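Local coordinates for protein BZZ1 (PDB 1ZUU), which takes part in endocytosis and trafficking to the vacuole and works with type I myosins to restore actin polarity after salt stress, at residues A[4-9]-A[24-29]; A[8-13]-A[50-55]; A[16-21]-A[38-43]. All coordinates share one frame; numbering follows the deposited sequence. Where two conformers were deposited one is given.

The three contacts lie within one SH3 domain, the first of Bzz1, their centres 7 to 9 Å apart. Interactions 1 and 2 share Tyr-8 and Ala-9, so one run of chain leaves strand 5-6 through interaction 1 and enters the RT loop in interaction 2. Interactions 1 and 3 alternate along the chain and meet where strands 26-28 and 37-42 are neighbours in a sheet. Interaction 3, in the core, falls between the two segments of interaction 2 in sequence, and the hydrogen bond from Tyr-10 to Glu-17 ties these two. Together they join both sheets, the RT loop and the 3-10 turn, with Tyr-10 packing on Ile-20 of the isoleucine core in interaction 3.

Interaction 1. Residues A[4-9]-A[24-29]; sequences NKVLYA and DKISLV
The side-chain amide of Asn-4 is turned so that Ile-26 O lies close to its plane, 5° out, while ND2 stands above the carbonyl plane, 43° out of it. The bond from Asn-4 ND2 to Ile-26 O measures 3.0 Å and is nearly straight at the hydrogen. It links the residue just ahead of strand 5-6, which pairs with strand 56-57, to strand 26-28, which pairs with strand 37-42, and so bridges the two sheets of the SH3 barrel. The CA atoms of Val-6 and Asp-24 are 6.4 Å apart, and water takes part in linking the two backbones. One water accepts from Ile-26 N and donates to Asn-4 O. A second accepts from Val-6 N and donates to Asp-24 O, so each molecule bridges an N-H and a carbonyl.

The buried side chains of Val-6 and Ile-26 meet directly, crossing at about a right angle, with CG2 of Val-6 3.7 Å from CG2 of Ile-26. CG1 of Ile-26 sits between its own backbone N and carbonyl carbon (chi1 66°), where it comes within 3.8 Å of Asn-4 CB. The Asp-24 carboxylate turns to other partners, Thr-21 N and Asn-42 ND2. At the far end of the isoleucine, Ile-26 CD1 rests 3.8 Å from Lys-5 O.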
# COMPACT_ATOMS: atom_id res chain seq x y z
N ASN A 4 11.13 -3.41 1.85
CA ASN A 4 9.81 -3.29 1.28
C ASN A 4 9.83 -2.44 0.00
O ASN A 4 10.67 -1.51 -0.13
CB ASN A 4 8.98 -2.52 2.25
CG ASN A 4 8.72 -3.27 3.50
OD1 ASN A 4 8.90 -4.50 3.61
ND2 ASN A 4 8.31 -2.52 4.55
N LYS A 5 8.92 -2.72 -0.94
CA LYS A 5 8.89 -2.03 -2.24
C LYS A 5 7.48 -1.80 -2.68
O LYS A 5 6.62 -2.69 -2.54
CB LYS A 5 9.58 -2.94 -3.35
CG LYS A 5 10.92 -3.42 -3.14
CD LYS A 5 11.29 -4.42 -4.19
CE LYS A 5 12.58 -5.16 -3.86
NZ LYS A 5 12.87 -6.09 -4.97
N VAL A 6 7.24 -0.66 -3.31
CA VAL A 6 6.11 -0.50 -4.22
C VAL A 6 6.59 -0.87 -5.60
O VAL A 6 7.53 -0.23 -6.13
CB VAL A 6 5.58 0.91 -4.21
CG1 VAL A 6 4.48 1.06 -5.27
CG2 VAL A 6 5.07 1.31 -2.82
N LEU A 7 5.96 -1.89 -6.19
CA LEU A 7 6.23 -2.41 -7.55
C LEU A 7 5.43 -1.66 -8.62
O LEU A 7 5.96 -1.32 -9.69
CB LEU A 7 5.92 -3.93 -7.64
CG LEU A 7 6.62 -4.78 -6.62
CD1 LEU A 7 6.10 -6.23 -6.50
CD2 LEU A 7 8.06 -4.74 -6.98
N TYR A 8 4.16 -1.38 -8.31
CA TYR A 8 3.19 -0.85 -9.26
C TYR A 8 2.45 0.31 -8.61
O TYR A 8 2.06 0.22 -7.44
CB TYR A 8 2.18 -1.95 -9.67
CG TYR A 8 2.84 -3.11 -10.39
CD1 TYR A 8 2.96 -3.07 -11.76
CD2 TYR A 8 3.39 -4.22 -9.69
CE1 TYR A 8 3.60 -4.13 -12.46
CE2 TYR A 8 4.00 -5.25 -10.37
CZ TYR A 8 4.09 -5.21 -11.75
OH TYR A 8 4.70 -6.28 -12.38
N ALA A 9 2.22 1.37 -9.38
CA ALA A 9 1.49 2.54 -8.90
C ALA A 9 0.01 2.23 -8.75
O ALA A 9 -0.59 1.49 -9.55
CB ALA A 9 1.70 3.71 -9.86
N ASP A 24 8.27 4.73 -3.19
CA ASP A 24 7.76 5.20 -1.88
C ASP A 24 8.24 4.22 -0.79
O ASP A 24 8.32 2.99 -0.99
CB ASP A 24 6.26 5.25 -1.92
CG ASP A 24 5.69 6.40 -2.78
OD1 ASP A 24 6.47 7.30 -3.18
OD2 ASP A 24 4.45 6.36 -3.01
N LYS A 25 8.50 4.79 0.37
CA LYS A 25 8.86 4.00 1.56
C LYS A 25 7.56 3.59 2.29
O LYS A 25 6.75 4.44 2.60
CB LYS A 25 9.72 4.85 2.53
CG LYS A 25 11.10 5.04 2.24
CD LYS A 25 11.48 5.73 0.99
CE LYS A 25 12.97 6.12 0.99
NZ LYS A 25 13.33 6.80 -0.19
N ILE A 26 7.40 2.28 2.49
CA ILE A 26 6.16 1.75 3.03
C ILE A 26 6.46 0.84 4.25
O ILE A 26 7.60 0.35 4.41
CB ILE A 26 5.30 1.01 1.98
CG1 ILE A 26 6.00 -0.27 1.49
CG2 ILE A 26 4.94 1.97 0.83
CD1 ILE A 26 5.13 -1.12 0.55
N SER A 27 5.42 0.58 5.01
CA SER A 27 5.51 -0.35 6.15
C SER A 27 4.15 -1.06 6.29
O SER A 27 3.10 -0.54 5.95
CB SER A 27 5.85 0.40 7.43
OG SER A 27 4.82 1.28 7.79
N LEU A 28 4.23 -2.29 6.79
CA LEU A 28 3.01 -3.10 6.95
C LEU A 28 2.19 -2.66 8.18
O LEU A 28 2.74 -2.41 9.24
CB LEU A 28 3.43 -4.54 7.10
CG LEU A 28 2.34 -5.64 7.17
CD1 LEU A 28 1.45 -5.62 5.92
CD2 LEU A 28 2.97 -6.98 7.41
N VAL A 29 0.86 -2.67 8.01
CA VAL A 29 -0.07 -2.58 9.12
C VAL A 29 -0.73 -3.97 9.35
O VAL A 29 -0.74 -4.48 10.47
CB VAL A 29 -1.17 -1.52 8.92
CG1 VAL A 29 -2.20 -1.56 10.05
CG2 VAL A 29 -0.55 -0.16 8.73
O HOH W 1 9.96 0.85 1.99
O HOH W 2 9.11 1.51 -3.25

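Interaction 2. Residues A[8-13]-A[50-55]; sequences YAYVQK and LVPTTY
Tyr-10 and Pro-52 form the dense part of this contact, with Pro-52 CD over one face of the phenol ring, offset toward its rim. Pro-52 CD stands 3.8 Å from the centroid of the Tyr-10 ring and 19° off its normal, which meets the geometry of a CH-pi contact; Pro-52 CG reaches CD1 of the same ring at 3.7 Å. With CG anti to the backbone N (chi1 -177°), the Tyr-10 ring starts out toward the proline, and the two side chains cross at about a right angle. Closer to the backbone, Tyr-10 CB packs 3.8 Å from Tyr-55 CD2. Tyr-10 OH accepts from Lys-13 NZ at 3.1 Å in one lysine conformer, and Glu-17 OE2 is its other partner. An alanine in place of Tyr-10 would probably leave the proline without the aromatic face it packs on, and Glu-17 and Lys-13 without this hydroxyl partner.

Tyr-8 and Tyr-10 belong to the ALYDY-like motif of SH3 domains, here with alanine between them, whereas Pro-52 ends strand 47-52 and Tyr-55 closes the 3-10 turn 53-55 that follows. In SH3 domains residues at these positions line the groove for proline-rich peptides, and probably do so here.

Tyr-8 and Ala-9 form the solvent side. Tyr-8 CB is close to Tyr-55, 3.6 Å from its CD2, but the exposed Tyr-8 ring reaches it more loosely, in an edge-to-face pair with centroids 5.9 Å apart and planes inclined at 59°. The Tyr-55 ring also has Ala-9 O at its edge, 3.4 Å from CE2. The backbone bond from Tyr-8 N to Tyr-55 O, 3.1 Å, joins the two segments beside these rings.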
# COMPACT_ATOMS: atom_id res chain seq x y z
N TYR A 8 4.16 -1.38 -8.31
CA TYR A 8 3.19 -0.85 -9.26
C TYR A 8 2.45 0.31 -8.61
O TYR A 8 2.06 0.22 -7.44
CB TYR A 8 2.18 -1.95 -9.67
CG TYR A 8 2.84 -3.11 -10.39
CD1 TYR A 8 2.96 -3.07 -11.76
CD2 TYR A 8 3.39 -4.22 -9.69
CE1 TYR A 8 3.60 -4.13 -12.46
CE2 TYR A 8 4.00 -5.25 -10.37
CZ TYR A 8 4.09 -5.21 -11.75
OH TYR A 8 4.70 -6.28 -12.38
N ALA A 9 2.22 1.37 -9.38
CA ALA A 9 1.49 2.54 -8.90
C ALA A 9 0.01 2.23 -8.75
O ALA A 9 -0.59 1.49 -9.55
CB ALA A 9 1.70 3.71 -9.86
N TYR A 10 -0.58 2.85 -7.73
CA TYR A 10 -2.04 2.75 -7.49
C TYR A 10 -2.46 4.08 -6.91
O TYR A 10 -1.87 4.55 -5.94
CB TYR A 10 -2.36 1.64 -6.47
CG TYR A 10 -3.85 1.51 -6.28
CD1 TYR A 10 -4.66 0.91 -7.24
CD2 TYR A 10 -4.47 2.04 -5.14
CE1 TYR A 10 -6.03 0.85 -7.09
CE2 TYR A 10 -5.85 2.00 -5.02
CZ TYR A 10 -6.63 1.42 -5.99
OH TYR A 10 -8.01 1.41 -5.92
N VAL A 11 -3.53 4.69 -7.47
CA VAL A 11 -4.10 5.91 -6.94
C VAL A 11 -5.34 5.56 -6.10
O VAL A 11 -6.25 4.88 -6.59
CB VAL A 11 -4.47 6.93 -8.03
CG1 VAL A 11 -4.94 8.23 -7.42
CG2 VAL A 11 -3.26 7.19 -8.94
N GLN A 12 -5.40 6.14 -4.91
CA GLN A 12 -6.58 6.08 -4.03
C GLN A 12 -7.88 6.19 -4.86
O GLN A 12 -8.03 7.09 -5.70
CB GLN A 12 -6.47 7.21 -2.97
CG GLN A 12 -7.72 7.24 -2.08
CD GLN A 12 -7.73 8.25 -0.99
OE1 GLN A 12 -8.56 8.12 -0.04
NE2 GLN A 12 -6.92 9.25 -1.08
N LYS A 13 -8.86 5.32 -4.57
CA LYS A 13 -10.21 5.35 -5.21
C LYS A 13 -11.39 5.32 -4.23
O LYS A 13 -12.54 5.45 -4.59
CB LYS A 13 -10.44 4.12 -6.11
CG LYS A 13 -10.03 4.23 -7.52
CD LYS A 13 -10.97 3.27 -8.21
CE LYS A 13 -10.30 2.46 -9.20
NZ LYS A 13 -9.09 1.73 -8.84
N LEU A 50 -5.46 0.94 2.63
CA LEU A 50 -5.40 -0.27 1.82
C LEU A 50 -4.84 0.03 0.41
O LEU A 50 -5.14 1.04 -0.20
CB LEU A 50 -6.80 -0.87 1.64
CG LEU A 50 -7.41 -1.50 2.89
CD1 LEU A 50 -8.80 -2.01 2.53
CD2 LEU A 50 -6.64 -2.62 3.47
N VAL A 51 -4.06 -0.97 -0.08
CA VAL A 51 -3.57 -0.98 -1.43
C VAL A 51 -3.69 -2.42 -1.96
O VAL A 51 -3.75 -3.37 -1.19
CB VAL A 51 -2.11 -0.51 -1.57
CG1 VAL A 51 -1.97 0.92 -1.00
CG2 VAL A 51 -1.14 -1.46 -0.88
N PRO A 52 -3.66 -2.61 -3.29
CA PRO A 52 -3.74 -4.00 -3.82
C PRO A 52 -2.49 -4.76 -3.43
O PRO A 52 -1.34 -4.33 -3.67
CB PRO A 52 -3.86 -3.80 -5.32
CG PRO A 52 -4.40 -2.40 -5.50
CD PRO A 52 -3.76 -1.61 -4.37
N THR A 53 -2.67 -5.99 -2.90
CA THR A 53 -1.56 -6.77 -2.37
C THR A 53 -0.49 -7.06 -3.44
O THR A 53 0.71 -7.02 -3.13
CB THR A 53 -2.12 -8.11 -1.83
OG1 THR A 53 -3.05 -7.70 -0.82
CG2 THR A 53 -1.06 -9.03 -1.29
N THR A 54 -0.89 -7.35 -4.66
CA THR A 54 0.06 -7.73 -5.70
C THR A 54 0.93 -6.53 -6.15
O THR A 54 1.89 -6.72 -6.93
CB THR A 54 -0.57 -8.40 -6.89
OG1 THR A 54 -1.50 -7.47 -7.43
CG2 THR A 54 -1.24 -9.72 -6.48
N TYR A 55 0.60 -5.30 -5.73
CA TYR A 55 1.32 -4.11 -6.21
C TYR A 55 2.56 -3.83 -5.33
O TYR A 55 3.37 -2.95 -5.73
CB TYR A 55 0.42 -2.88 -6.22
CG TYR A 55 -0.60 -2.82 -7.34
CD1 TYR A 55 -1.24 -3.99 -7.85
CD2 TYR A 55 -0.94 -1.62 -7.88
CE1 TYR A 55 -2.20 -3.93 -8.83
CE2 TYR A 55 -1.92 -1.53 -8.89
CZ TYR A 55 -2.57 -2.69 -9.32
OH TYR A 55 -3.55 -2.58 -10.29

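Interaction 3. Residues A[16-21]-A[38-43]; sequences DEITIT and TKINND
Ile-20 and Asn-42 mark the nearest approach of the two backbones, yet their CA atoms are 7.1 Å apart, wider than in paired beta strands. Side chains carry the contact, one of them reaching a main-chain carbonyl. The amide of Asn-42 makes this polar link: ND2 donates to Thr-19 O at 3.1 Å, on a lone pair in the carbonyl plane, with the N-H...O angle bent to 143°. The acceptor is tilted 18° out of the Asn-42 amide plane. CG of Asn-42 lies anti to the backbone N (chi1 -175°), on a side chain directed toward the 16-21 segment. This buried amide is well supplied with partners, because ND2 also hydrogen-bonds Asp-24 OD2 and OD1 accepts from Thr-45 N. Asp-24 OD2 in turn takes Thr-21 N, so that carboxylate joins the Asn-42 side chain to the backbone just beyond Ile-20.

Beside the amide, Ile-18 and Ile-20 both pack on Ile-40. Ile-18 CD1 touches both Ile-40 CG1, 3.9 Å away, and Asn-42 CB, 3.8 Å away. The side chains of Ile-20 and Ile-40 meet at about a right angle, CG2 of Ile-20 lying 3.7 Å from CD1 of Ile-40. The same Ile-20 CG2 is 3.8 Å from Asn-42 ND2, so one methyl packs beside the amide nitrogen.

The 16-21 segment is the returning limb of the RT loop, laid against the core side of strand 37-42, the central strand of its three-stranded sheet. Ile-18 and Ile-20 reach Val-51 on strand 47-52, Ile-40 packs on Ile-26 of strand 26-28, and Ile-56 of strand 56-57 touches both Ile-20 and Ile-40.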
# COMPACT_ATOMS: atom_id res chain seq x y z
N ASP A 16 -10.80 4.47 2.29
CA ASP A 16 -9.94 3.57 3.03
C ASP A 16 -8.67 3.23 2.32
O ASP A 16 -7.83 2.56 2.91
CB ASP A 16 -10.68 2.26 3.40
CG ASP A 16 -11.18 1.50 2.16
OD1 ASP A 16 -11.66 2.14 1.20
OD2 ASP A 16 -11.17 0.24 2.18
N GLU A 17 -8.52 3.64 1.06
CA GLU A 17 -7.36 3.29 0.23
C GLU A 17 -6.34 4.44 0.33
O GLU A 17 -6.68 5.58 0.66
CB GLU A 17 -7.77 3.11 -1.22
CG GLU A 17 -8.81 2.00 -1.41
CD GLU A 17 -9.41 1.97 -2.77
OE1 GLU A 17 -10.45 1.29 -2.93
OE2 GLU A 17 -8.86 2.60 -3.71
N ILE A 18 -5.10 4.15 -0.08
CA ILE A 18 -4.10 5.20 -0.25
C ILE A 18 -3.37 5.00 -1.58
O ILE A 18 -3.38 3.94 -2.20
CB ILE A 18 -3.07 5.26 0.90
CG1 ILE A 18 -2.28 4.00 1.04
CG2 ILE A 18 -3.77 5.63 2.18
CD1 ILE A 18 -1.06 4.15 1.95
N THR A 19 -2.71 6.09 -2.01
CA THR A 19 -1.87 6.09 -3.16
C THR A 19 -0.47 5.56 -2.84
O THR A 19 0.11 5.85 -1.81
CB THR A 19 -1.80 7.53 -3.73
OG1 THR A 19 -3.09 7.85 -4.18
CG2 THR A 19 -0.76 7.70 -4.83
N ILE A 20 0.07 4.77 -3.79
CA ILE A 20 1.42 4.30 -3.76
C ILE A 20 2.06 4.48 -5.13
O ILE A 20 1.42 4.27 -6.16
CB ILE A 20 1.52 2.80 -3.30
CG1 ILE A 20 0.47 1.93 -4.03
CG2 ILE A 20 1.46 2.70 -1.82
CD1 ILE A 20 0.69 0.44 -3.92
N THR A 21 3.35 4.79 -5.14
CA THR A 21 4.11 4.86 -6.37
C THR A 21 5.46 4.20 -6.16
O THR A 21 6.02 4.21 -5.06
CB THR A 21 4.29 6.31 -6.87
OG1 THR A 21 5.08 7.08 -5.97
CG2 THR A 21 2.98 6.96 -7.18
N THR A 38 -3.97 -5.13 1.11
CA THR A 38 -3.09 -5.12 2.27
C THR A 38 -3.14 -3.72 2.89
O THR A 38 -3.13 -2.72 2.16
CB THR A 38 -1.65 -5.42 1.83
OG1 THR A 38 -1.58 -6.74 1.27
CG2 THR A 38 -0.67 -5.39 2.96
N LYS A 39 -3.24 -3.63 4.22
CA LYS A 39 -3.18 -2.32 4.85
C LYS A 39 -1.70 -2.00 5.13
O LYS A 39 -0.97 -2.83 5.68
CB LYS A 39 -4.01 -2.26 6.13
CG LYS A 39 -4.24 -0.81 6.58
CD LYS A 39 -5.01 -0.68 7.85
CE LYS A 39 -6.46 -0.89 7.60
NZ LYS A 39 -7.22 -0.91 8.91
N ILE A 40 -1.31 -0.77 4.76
CA ILE A 40 0.05 -0.30 4.89
C ILE A 40 0.03 1.18 5.37
O ILE A 40 -0.96 1.89 5.26
CB ILE A 40 0.86 -0.41 3.54
CG1 ILE A 40 0.24 0.48 2.47
CG2 ILE A 40 0.98 -1.85 3.11
CD1 ILE A 40 1.21 0.78 1.31
N ASN A 41 1.24 1.60 5.77
CA ASN A 41 1.59 3.01 5.85
C ASN A 41 2.49 3.36 4.65
O ASN A 41 3.38 2.56 4.32
CB ASN A 41 2.33 3.33 7.13
CG ASN A 41 1.63 2.79 8.36
OD1 ASN A 41 0.55 3.24 8.72
ND2 ASN A 41 2.22 1.75 8.96
N ASN A 42 2.27 4.51 4.08
CA ASN A 42 3.19 5.09 3.10
C ASN A 42 3.89 6.22 3.85
O ASN A 42 3.32 7.27 4.07
CB ASN A 42 2.42 5.56 1.87
CG ASN A 42 3.32 6.06 0.77
OD1 ASN A 42 4.45 6.53 1.03
ND2 ASN A 42 2.87 5.93 -0.49
N ASP A 43 5.16 5.96 4.27
CA ASP A 43 5.89 6.99 5.00
C ASP A 43 6.36 8.10 4.07
O ASP A 43 6.59 9.23 4.57
CB ASP A 43 7.03 6.41 5.85
CG ASP A 43 6.56 5.72 7.15
OD1 ASP A 43 5.35 5.78 7.46
OD2 ASP A 43 7.42 5.11 7.85